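Probable amino acid aminotransferase (Mycobacterium tuberculosis, PDB 6Q1S) is probably an aminotransferase of class IV, a two-domain enzyme family, modelled here as a dimer with 4'-deoxy-4'-aminopyridoxal-5'-phosphate and 2-oxoglutaric acid bound. Local coordinates at residues 70-74 with 91-95; 124-130 with 260-266; 176-182 with 238-244. All coordinates share one frame. Residue numbers count along the deposited sequence, not the author numbering.

Contact 1: 70-74 with 91-95; sequences WRRAV and LRLIY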
loop_
_atom_site.group_PDB
_atom_site.type_symbol
_atom_site.label_atom_id
_atom_site.label_comp_id
_atom_site.label_asym_id
_atom_site.label_seq_id
_atom_site.Cartn_x
_atom_site.Cartn_y
_atom_site.Cartn_z
ATOM N N TRP B 70 3.325 -9.645 -22.824
ATOM C CA TRP B 70 4.086 -9.911 -21.607
ATOM C C TRP B 70 5.030 -11.096 -21.779
ATOM O O TRP B 70 6.144 -11.087 -21.245
ATOM C CB TRP B 70 3.138 -10.142 -20.429
ATOM C CG TRP B 70 2.636 -8.873 -19.815
ATOM C CD1 TRP B 70 1.400 -8.317 -19.970
ATOM C CD2 TRP B 70 3.369 -7.987 -18.960
ATOM N NE1 TRP B 70 1.313 -7.147 -19.255
ATOM C CE2 TRP B 70 2.510 -6.922 -18.626
ATOM C CE3 TRP B 70 4.666 -7.994 -18.439
ATOM C CZ2 TRP B 70 2.905 -5.875 -17.797
ATOM C CZ3 TRP B 70 5.056 -6.952 -17.615
ATOM C CH2 TRP B 70 4.179 -5.908 -17.304
ATOM N N ARG B 71 4.600 -12.136 -22.501
ATOM C CA ARG B 71 5.462 -13.301 -22.685
ATOM C C ARG B 71 6.706 -12.965 -23.499
ATOM O O ARG B 71 7.753 -13.595 -23.314
ATOM C CB ARG B 71 4.698 -14.452 -23.342
ATOM C CG ARG B 71 3.718 -15.160 -22.421
ATOM C CD ARG B 71 3.188 -16.441 -23.054
ATOM N NE ARG B 71 1.947 -16.242 -23.797
ATOM C CZ ARG B 71 0.740 -16.529 -23.323
ATOM N NH1 ARG B 71 0.608 -17.028 -22.102
ATOM N NH2 ARG B 71 -0.336 -16.320 -24.068
ATOM N N ARG B 72 6.609 -12.007 -24.421
ATOM C CA ARG B 72 7.790 -11.620 -25.186
ATOM C C ARG B 72 8.766 -10.823 -24.328
ATOM O O ARG B 72 9.982 -11.031 -24.408
ATOM C CB ARG B 72 7.387 -10.822 -26.423
ATOM C CG ARG B 72 8.562 -10.463 -27.324
ATOM C CD ARG B 72 8.099 -9.685 -28.538
ATOM N NE ARG B 72 7.450 -8.434 -28.162
ATOM C CZ ARG B 72 6.698 -7.709 -28.982
ATOM N NH1 ARG B 72 6.494 -8.117 -30.229
ATOM N NH2 ARG B 72 6.145 -6.582 -28.557
ATOM N N ALA B 73 8.254 -9.894 -23.517
ATOM C CA ALA B 73 9.129 -9.101 -22.660
ATOM C C ALA B 73 9.861 -9.976 -21.647
ATOM O O ALA B 73 11.043 -9.752 -21.366
ATOM C CB ALA B 73 8.321 -8.016 -21.947
ATOM N N VAL B 74 9.178 -10.983 -21.096
ATOM C CA VAL B 74 9.840 -11.890 -20.162
ATOM C C VAL B 74 10.855 -12.761 -20.892
ATOM O O VAL B 74 11.942 -13.037 -20.374
ATOM C CB VAL B 74 8.810 -12.722 -19.370
ATOM C CG1 VAL B 74 7.825 -11.807 -18.667
ATOM C CG2 VAL B 74 8.080 -13.713 -20.253
ATOM N N LEU B 91 13.190 -11.816 -11.478
ATOM C CA LEU B 91 12.448 -11.194 -12.566
ATOM C C LEU B 91 11.104 -10.710 -12.039
ATOM O O LEU B 91 10.358 -11.481 -11.425
ATOM C CB LEU B 91 12.253 -12.179 -13.721
ATOM C CG LEU B 91 11.742 -11.616 -15.047
ATOM C CD1 LEU B 91 12.432 -12.297 -16.217
ATOM C CD2 LEU B 91 10.241 -11.797 -15.146
ATOM N N ARG B 92 10.796 -9.439 -12.287
ATOM C CA ARG B 92 9.575 -8.826 -11.785
ATOM C C ARG B 92 8.837 -8.133 -12.920
ATOM O O ARG B 92 9.458 -7.507 -13.782
ATOM C CB ARG B 92 9.870 -7.813 -10.667
ATOM C CG ARG B 92 9.997 -8.439 -9.286
ATOM C CD ARG B 92 10.536 -7.446 -8.264
ATOM N NE ARG B 92 11.835 -6.885 -8.622
ATOM C CZ ARG B 92 12.438 -5.921 -7.932
ATOM N NH1 ARG B 92 11.860 -5.423 -6.846
ATOM N NH2 ARG B 92 13.616 -5.455 -8.324
ATOM N N LEU B 93 7.512 -8.267 -12.921
ATOM C CA LEU B 93 6.635 -7.605 -13.882
ATOM C C LEU B 93 5.924 -6.454 -13.185
ATOM O O LEU B 93 5.141 -6.684 -12.261
ATOM C CB LEU B 93 5.608 -8.584 -14.450
ATOM C CG LEU B 93 6.068 -10.031 -14.592
ATOM C CD1 LEU B 93 4.899 -10.932 -14.951
ATOM C CD2 LEU B 93 7.145 -10.111 -15.646
ATOM N N ILE B 94 6.181 -5.228 -13.627
ATOM C CA ILE B 94 5.579 -4.041 -13.029
ATOM C C ILE B 94 4.479 -3.543 -13.956
ATOM O O ILE B 94 4.732 -3.244 -15.128
ATOM C CB ILE B 94 6.622 -2.944 -12.773
ATOM C CG1 ILE B 94 7.825 -3.517 -12.023
ATOM C CG2 ILE B 94 5.997 -1.794 -11.994
ATOM C CD1 ILE B 94 7.501 -4.002 -10.627
ATOM N N TYR B 95 3.257 -3.454 -13.432
ATOM C CA TYR B 95 2.080 -3.069 -14.209
ATOM C C TYR B 95 1.322 -2.019 -13.400
ATOM O O TYR B 95 0.605 -2.354 -12.453
ATOM C CB TYR B 95 1.210 -4.282 -14.522
ATOM C CG TYR B 95 0.076 -4.018 -15.487
ATOM C CD1 TYR B 95 0.247 -3.181 -16.581
ATOM C CD2 TYR B 95 -1.158 -4.633 -15.319
ATOM C CE1 TYR B 95 -0.790 -2.944 -17.468
ATOM C CE2 TYR B 95 -2.197 -4.407 -16.201
ATOM C CZ TYR B 95 -2.010 -3.563 -17.273
ATOM O OH TYR B 95 -3.045 -3.335 -18.153
#
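Helix 67-84 lies across one face of strand 89-96; the axes of 70-74 and 91-95 approach to 10.5 Å at 141°, and no hydrogen bond joins the two segments. Aromatic contact comes first: the edge of Trp70 is directed at the face of Tyr95 in a T-shaped pair, with the five-membered ring and the Tyr95 ring centred 6.0 Å apart and their planes at 82°. Trp70 CZ2 comes to 4.0 Å from Tyr95 CD1, while the phenol OH, beyond the pair, is hydrogen-bonded to the carbonyl of Pro63. Apolar packing does the rest. Trp70 CZ3 lies 3.6 Å from Leu93 CB, and one turn along the helix Val74 CG1 meets Leu93 CD2 at 3.5 Å and, more loosely, Leu91 CD2 at 4.3 Å. The alternate residues Leu91, Leu93 and Tyr95 thus face the helix, whereas the CA-to-CB bond of Ile94 points away. Leu50 of helix 46-59 also packs on Trp70 and Leu93. Apart from these, a carbonyl sits at the indole edge: Ile94 O is 3.5 Å from Trp70 CH2. On the strand's other face, Arg92 forms a salt bridge with Glu100 of the second subunit. This is the helix-on-sheet core of an alpha/beta sandwich, here in the smaller, N-terminal domain of the class IV aminotransferase fold.

Contact 2: 124-130 with 260-266; sequences DGVSAIT and ARVHTLD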
loop_
_atom_site.group_PDB
_atom_site.type_symbol
_atom_site.label_atom_id
_atom_site.label_comp_id
_atom_site.label_asym_id
_atom_site.label_seq_id
_atom_site.Cartn_x
_atom_site.Cartn_y
_atom_site.Cartn_z
ATOM N N ASP B 124 19.403 -22.430 5.707
ATOM C CA ASP B 124 19.354 -22.411 7.163
ATOM C C ASP B 124 17.943 -22.323 7.722
ATOM O O ASP B 124 17.700 -22.808 8.832
ATOM C CB ASP B 124 20.179 -21.236 7.701
ATOM C CG ASP B 124 21.622 -21.282 7.241
ATOM O OD1 ASP B 124 22.145 -22.398 7.032
ATOM O OD2 ASP B 124 22.235 -20.204 7.089
ATOM N N GLY B 125 17.014 -21.724 6.993
ATOM C CA GLY B 125 15.693 -21.481 7.528
ATOM C C GLY B 125 15.604 -20.109 8.159
ATOM O O GLY B 125 16.507 -19.273 8.045
ATOM N N VAL B 126 14.491 -19.877 8.850
ATOM C CA VAL B 126 14.205 -18.568 9.420
ATOM C C VAL B 126 13.575 -18.738 10.792
ATOM O O VAL B 126 12.951 -19.760 11.094
ATOM C CB VAL B 126 13.270 -17.721 8.522
ATOM C CG1 VAL B 126 13.912 -17.434 7.170
ATOM C CG2 VAL B 126 11.922 -18.410 8.351
ATOM N N SER B 127 13.748 -17.718 11.624
ATOM C CA SER B 127 13.029 -17.594 12.880
ATOM C C SER B 127 11.887 -16.615 12.661
ATOM O O SER B 127 12.107 -15.489 12.203
ATOM C CB SER B 127 13.949 -17.109 14.001
ATOM O OG SER B 127 14.341 -15.765 13.789
ATOM N N ALA B 128 10.671 -17.048 12.966
ATOM C CA ALA B 128 9.484 -16.255 12.702
ATOM C C ALA B 128 8.733 -15.995 13.998
ATOM O O ALA B 128 8.900 -16.703 14.993
ATOM C CB ALA B 128 8.562 -16.951 11.691
ATOM N N ILE B 129 7.909 -14.953 13.976
ATOM C CA ILE B 129 7.026 -14.629 15.086
ATOM C C ILE B 129 5.615 -14.472 14.542
ATOM O O ILE B 129 5.422 -13.989 13.420
ATOM C CB ILE B 129 7.471 -13.347 15.824
ATOM C CG1 ILE B 129 7.516 -12.155 14.866
ATOM C CG2 ILE B 129 8.833 -13.550 16.470
ATOM C CD1 ILE B 129 7.722 -10.825 15.557
ATOM N N THR B 130 4.629 -14.889 15.331
ATOM C CA THR B 130 3.238 -14.661 14.971
ATOM C C THR B 130 2.848 -13.239 15.343
ATOM O O THR B 130 3.198 -12.744 16.418
ATOM C CB THR B 130 2.322 -15.662 15.672
ATOM O OG1 THR B 130 2.483 -15.551 17.091
ATOM C CG2 THR B 130 2.652 -17.083 15.235
ATOM N N ALA B 260 11.462 -21.614 3.055
ATOM C CA ALA B 260 12.229 -21.297 4.255
ATOM C C ALA B 260 11.505 -21.923 5.441
ATOM O O ALA B 260 10.446 -21.438 5.852
ATOM C CB ALA B 260 12.381 -19.787 4.433
ATOM N N ARG B 261 12.069 -22.999 5.981
ATOM C CA ARG B 261 11.449 -23.664 7.117
ATOM C C ARG B 261 11.540 -22.789 8.361
ATOM O O ARG B 261 12.560 -22.143 8.612
ATOM C CB ARG B 261 12.109 -25.014 7.386
ATOM C CG ARG B 261 11.242 -25.933 8.236
ATOM C CD ARG B 261 11.925 -27.249 8.544
ATOM N NE ARG B 261 13.185 -27.043 9.248
ATOM C CZ ARG B 261 13.302 -27.061 10.572
ATOM N NH1 ARG B 261 14.481 -26.863 11.142
ATOM N NH2 ARG B 261 12.231 -27.280 11.324
ATOM N N VAL B 262 10.461 -22.770 9.140
ATOM C CA VAL B 262 10.420 -22.022 10.391
ATOM C C VAL B 262 10.937 -22.954 11.485
ATOM O O VAL B 262 10.220 -23.834 11.962
ATOM C CB VAL B 262 9.010 -21.516 10.700
ATOM C CG1 VAL B 262 8.973 -20.821 12.054
ATOM C CG2 VAL B 262 8.524 -20.586 9.597
ATOM N N HIS B 263 12.195 -22.757 11.885
ATOM C CA HIS B 263 12.786 -23.557 12.949
ATOM C C HIS B 263 12.518 -22.988 14.335
ATOM O O HIS B 263 12.672 -23.709 15.326
ATOM C CB HIS B 263 14.300 -23.699 12.734
ATOM C CG HIS B 263 15.037 -22.397 12.680
ATOM N ND1 HIS B 263 15.141 -21.553 13.764
ATOM C CD2 HIS B 263 15.718 -21.801 11.673
ATOM C CE1 HIS B 263 15.849 -20.489 13.426
ATOM N NE2 HIS B 263 16.211 -20.615 12.162
ATOM N N THR B 264 12.122 -21.720 14.423
ATOM C CA THR B 264 11.823 -21.072 15.693
ATOM C C THR B 264 10.613 -20.175 15.487
ATOM O O THR B 264 10.637 -19.287 14.630
ATOM C CB THR B 264 13.015 -20.253 16.202
ATOM O OG1 THR B 264 14.198 -21.064 16.179
ATOM C CG2 THR B 264 12.765 -19.767 17.618
ATOM N N LEU B 265 9.558 -20.417 16.259
ATOM C CA LEU B 265 8.318 -19.655 16.165
ATOM C C LEU B 265 8.046 -18.995 17.508
ATOM O O LEU B 265 7.863 -19.689 18.515
ATOM C CB LEU B 265 7.154 -20.556 15.750
ATOM C CG LEU B 265 5.800 -19.870 15.563
ATOM C CD1 LEU B 265 5.895 -18.813 14.474
ATOM C CD2 LEU B 265 4.726 -20.892 15.226
ATOM N N ASP B 266 8.023 -17.660 17.518
ATOM C CA ASP B 266 7.781 -16.874 18.730
ATOM C C ASP B 266 8.766 -17.236 19.841
ATOM O O ASP B 266 8.390 -17.385 21.005
ATOM C CB ASP B 266 6.339 -17.037 19.214
ATOM C CG ASP B 266 5.343 -16.327 18.328
ATOM O OD1 ASP B 266 4.261 -16.892 18.072
ATOM O OD2 ASP B 266 5.658 -15.219 17.851
#
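Asp266 clasps the end of segment 124-130 with both carboxylate oxygens: OD1 receives a very short hydrogen bond of 2.4 Å from Thr130 OG1, and OD2 accepts one of 2.7 Å from Thr130 N. Behind this clasp the backbones run parallel. Ala128 lies between two bonds of 2.8 Å, its N donating to Thr264 O and its O accepting from Asp266 N; Val126 N gives 3.0 Å to Arg261 O, and Val126 O receives His263 N at 3.2 Å. Pairing of Val126 with Val262 gives way to pairing of Ala128 with Leu265; between these pairs Ser127 faces two residues, His263 and Thr264, because 260-266 turns a corner at His263. CA-H...O contacts add to the pairing, including Leu265 CA to Ala128 O at 3.2 Å. At the corner, the His263 ring lies with one face beneath Val126 O, and its ND1 is hydrogen-bonded to Thr264 OG1 at 2.6 Å. Gly125, between helix 116-123 and the strand, has positive phi; a CB would jam against the carbonyl O of Asp124 and collide with Arg261 O. Val126, Ala128, Val262 and Leu265 share one face, where Ala128 CB lies 3.9 Å from Val262 CG1 and Val126 CG1 3.9 Å from Ala260 CB. Leu252 of strand 249-254 packs on Val126 and Val262. Strand 172-176 pairs with the other edge of 126-132. The chemistry implies a seam fixed mainly by directional backbone bonds, carried past the corner and extended by a carboxylate where regular pairing ends.

Contact 3: 176-182 with 238-244; sequences VSTDGYV and ALRVADL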
loop_
_atom_site.group_PDB
_atom_site.type_symbol
_atom_site.label_atom_id
_atom_site.label_comp_id
_atom_site.label_asym_id
_atom_site.label_seq_id
_atom_site.Cartn_x
_atom_site.Cartn_y
_atom_site.Cartn_z
ATOM N N VAL B 176 -1.509 -13.689 11.828
ATOM C CA VAL B 176 -2.639 -14.385 12.424
ATOM C C VAL B 176 -3.810 -13.416 12.467
ATOM O O VAL B 176 -3.646 -12.242 12.818
ATOM C CB VAL B 176 -2.311 -14.918 13.834
ATOM C CG1 VAL B 176 -3.408 -15.848 14.318
ATOM C CG2 VAL B 176 -0.964 -15.630 13.837
ATOM N N SER B 177 -4.985 -13.914 12.102
ATOM C CA SER B 177 -6.188 -13.103 12.073
ATOM C C SER B 177 -6.711 -12.838 13.483
ATOM O O SER B 177 -6.341 -13.509 14.451
ATOM C CB SER B 177 -7.260 -13.792 11.235
ATOM O OG SER B 177 -7.649 -15.022 11.817
ATOM N N THR B 178 -7.593 -11.839 13.588
ATOM C CA THR B 178 -8.234 -11.550 14.870
ATOM C C THR B 178 -9.056 -12.737 15.356
ATOM O O THR B 178 -9.234 -12.926 16.564
ATOM C CB THR B 178 -9.115 -10.304 14.754
ATOM O OG1 THR B 178 -8.407 -9.279 14.048
ATOM C CG2 THR B 178 -9.487 -9.780 16.137
ATOM N N ASP B 179 -9.560 -13.546 14.428
ATOM C CA ASP B 179 -10.285 -14.761 14.764
ATOM C C ASP B 179 -9.371 -15.827 15.348
ATOM O O ASP B 179 -9.855 -16.757 16.005
ATOM C CB ASP B 179 -10.959 -15.252 13.478
ATOM C CG ASP B 179 -12.462 -15.390 13.606
ATOM O OD1 ASP B 179 -12.986 -15.323 14.736
ATOM O OD2 ASP B 179 -13.130 -15.404 12.544
ATOM N N GLY B 180 -8.064 -15.698 15.140
ATOM C CA GLY B 180 -7.102 -16.655 15.641
ATOM C C GLY B 180 -6.678 -17.679 14.618
ATOM O O GLY B 180 -6.055 -18.680 14.989
ATOM N N TYR B 181 -7.010 -17.465 13.349
ATOM C CA TYR B 181 -6.666 -18.379 12.271
ATOM C C TYR B 181 -5.433 -17.882 11.526
ATOM O O TYR B 181 -5.225 -16.674 11.371
ATOM C CB TYR B 181 -7.843 -18.529 11.297
ATOM C CG TYR B 181 -9.064 -19.169 11.931
ATOM C CD1 TYR B 181 -10.127 -18.388 12.366
ATOM C CD2 TYR B 181 -9.150 -20.543 12.103
ATOM C CE1 TYR B 181 -11.241 -18.954 12.952
ATOM C CE2 TYR B 181 -10.264 -21.120 12.690
ATOM C CZ TYR B 181 -11.305 -20.318 13.113
ATOM O OH TYR B 181 -12.413 -20.891 13.698
ATOM N N VAL B 182 -4.616 -18.827 11.064
ATOM C CA VAL B 182 -3.405 -18.488 10.324
ATOM C C VAL B 182 -3.773 -17.959 8.945
ATOM O O VAL B 182 -4.602 -18.545 8.233
ATOM C CB VAL B 182 -2.475 -19.707 10.227
ATOM C CG1 VAL B 182 -1.249 -19.376 9.382
ATOM C CG2 VAL B 182 -2.052 -20.150 11.615
ATOM N N ALA B 238 -8.678 -24.567 8.024
ATOM C CA ALA B 238 -8.555 -23.442 8.946
ATOM C C ALA B 238 -7.473 -23.779 9.963
ATOM O O ALA B 238 -7.707 -24.534 10.909
ATOM C CB ALA B 238 -9.888 -23.154 9.625
ATOM N N LEU B 239 -6.280 -23.217 9.780
ATOM C CA LEU B 239 -5.165 -23.496 10.673
ATOM C C LEU B 239 -5.135 -22.464 11.788
ATOM O O LEU B 239 -5.414 -21.282 11.567
ATOM C CB LEU B 239 -3.820 -23.495 9.937
ATOM C CG LEU B 239 -3.388 -24.577 8.938
ATOM C CD1 LEU B 239 -4.321 -24.729 7.762
ATOM C CD2 LEU B 239 -1.977 -24.279 8.446
ATOM N N ARG B 240 -4.798 -22.922 12.985
ATOM C CA ARG B 240 -4.649 -22.071 14.152
ATOM C C ARG B 240 -3.192 -22.054 14.588
ATOM O O ARG B 240 -2.352 -22.789 14.059
ATOM C CB ARG B 240 -5.533 -22.579 15.297
ATOM C CG ARG B 240 -6.958 -22.914 14.888
ATOM C CD ARG B 240 -7.896 -21.758 15.161
ATOM N NE ARG B 240 -8.011 -21.482 16.588
ATOM C CZ ARG B 240 -8.690 -20.460 17.097
ATOM N NH1 ARG B 240 -9.310 -19.609 16.293
ATOM N NH2 ARG B 240 -8.742 -20.287 18.410
ATOM N N VAL B 241 -2.892 -21.183 15.554
ATOM C CA VAL B 241 -1.523 -21.090 16.049
ATOM C C VAL B 241 -1.117 -22.401 16.709
ATOM O O VAL B 241 0.042 -22.825 16.611
ATOM C CB VAL B 241 -1.379 -19.894 17.011
ATOM C CG1 VAL B 241 -0.025 -19.913 17.696
ATOM C CG2 VAL B 241 -1.555 -18.588 16.255
ATOM N N ALA B 242 -2.064 -23.075 17.368
ATOM C CA ALA B 242 -1.772 -24.372 17.970
ATOM C C ALA B 242 -1.379 -25.400 16.915
ATOM O O ALA B 242 -0.454 -26.194 17.127
ATOM C CB ALA B 242 -2.980 -24.860 18.768
ATOM N N ASP B 243 -2.067 -25.398 15.771
ATOM C CA ASP B 243 -1.721 -26.304 14.681
ATOM C C ASP B 243 -0.342 -26.014 14.102
ATOM O O ASP B 243 0.255 -26.898 13.478
ATOM C CB ASP B 243 -2.778 -26.235 13.578
ATOM C CG ASP B 243 -4.156 -26.622 14.071
ATOM O OD1 ASP B 243 -5.153 -26.199 13.451
ATOM O OD2 ASP B 243 -4.244 -27.316 15.106
ATOM N N LEU B 244 0.168 -24.795 14.279
ATOM C CA LEU B 244 1.506 -24.484 13.793
ATOM C C LEU B 244 2.569 -25.214 14.604
ATOM O O LEU B 244 3.559 -25.702 14.046
ATOM C CB LEU B 244 1.745 -22.974 13.832
ATOM C CG LEU B 244 0.959 -22.130 12.825
ATOM C CD1 LEU B 244 1.258 -20.652 13.023
ATOM C CD2 LEU B 244 1.272 -22.562 11.402
#
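Val182 is the main bump here: its CG2 sits 3.6 Å from Leu244 CD1 and 3.6 Å from Arg240 O, in a hollow where the chain enters helix 241-245, while its CB rests 4.0 Å from Leu239 CB. Val182 N seals the fit with a 2.6 Å hydrogen bond to Leu239 O. Val176 CG1 fills a neighbouring gap against Val241 CG2 at 3.8 Å. Outside, Arg240 curls back over Tyr181 in a cation-pi contact, CZ 4.9 Å from the ring centroid over its face, and NH1 makes a weak hydrogen bond of 2.9 Å to Asp179 O. Gly180 leaves room: a CB would strike NH1 and, at phi 98°, jam against Asp179 O. Ala238 CB sits against Tyr181 CD2 at 3.7 Å. Ile192 and Ile174, from strands 189-194 and 172-176, underlie Leu244. A type I turn after strand 172-176, closed by Gly180 N to Ser177 O (2.9 Å), thus packs on the start of helix 241-245 in the larger, mixed-sheet domain of the class IV aminotransferase fold.

Overall arrangement
Contact 1 is wholly buried; contacts 2 and 3 are only partly so and lie across the chain's centre. It belongs to the antiparallel-sheet domain, its centre about 32 and 35 Å from theirs; they belong to the mixed-sheet domain. Contacts 2 and 3 touch where Thr130 CB meets Val176 CG2 at 3.8 Å and Leu265 CD2 meets Leu244 CB at 3.9 Å. No helix or strand is shared, but strand 172-176, which ends in contact 3, pairs with strand 126-132 of contact 2. Chemistry follows place: apolar and aromatic packing in contact 1, strand hydrogen bonds with a carboxylate clasp in contact 2, and in contact 3 a single strong backbone bond, an apolar inner side and an exposed arginine.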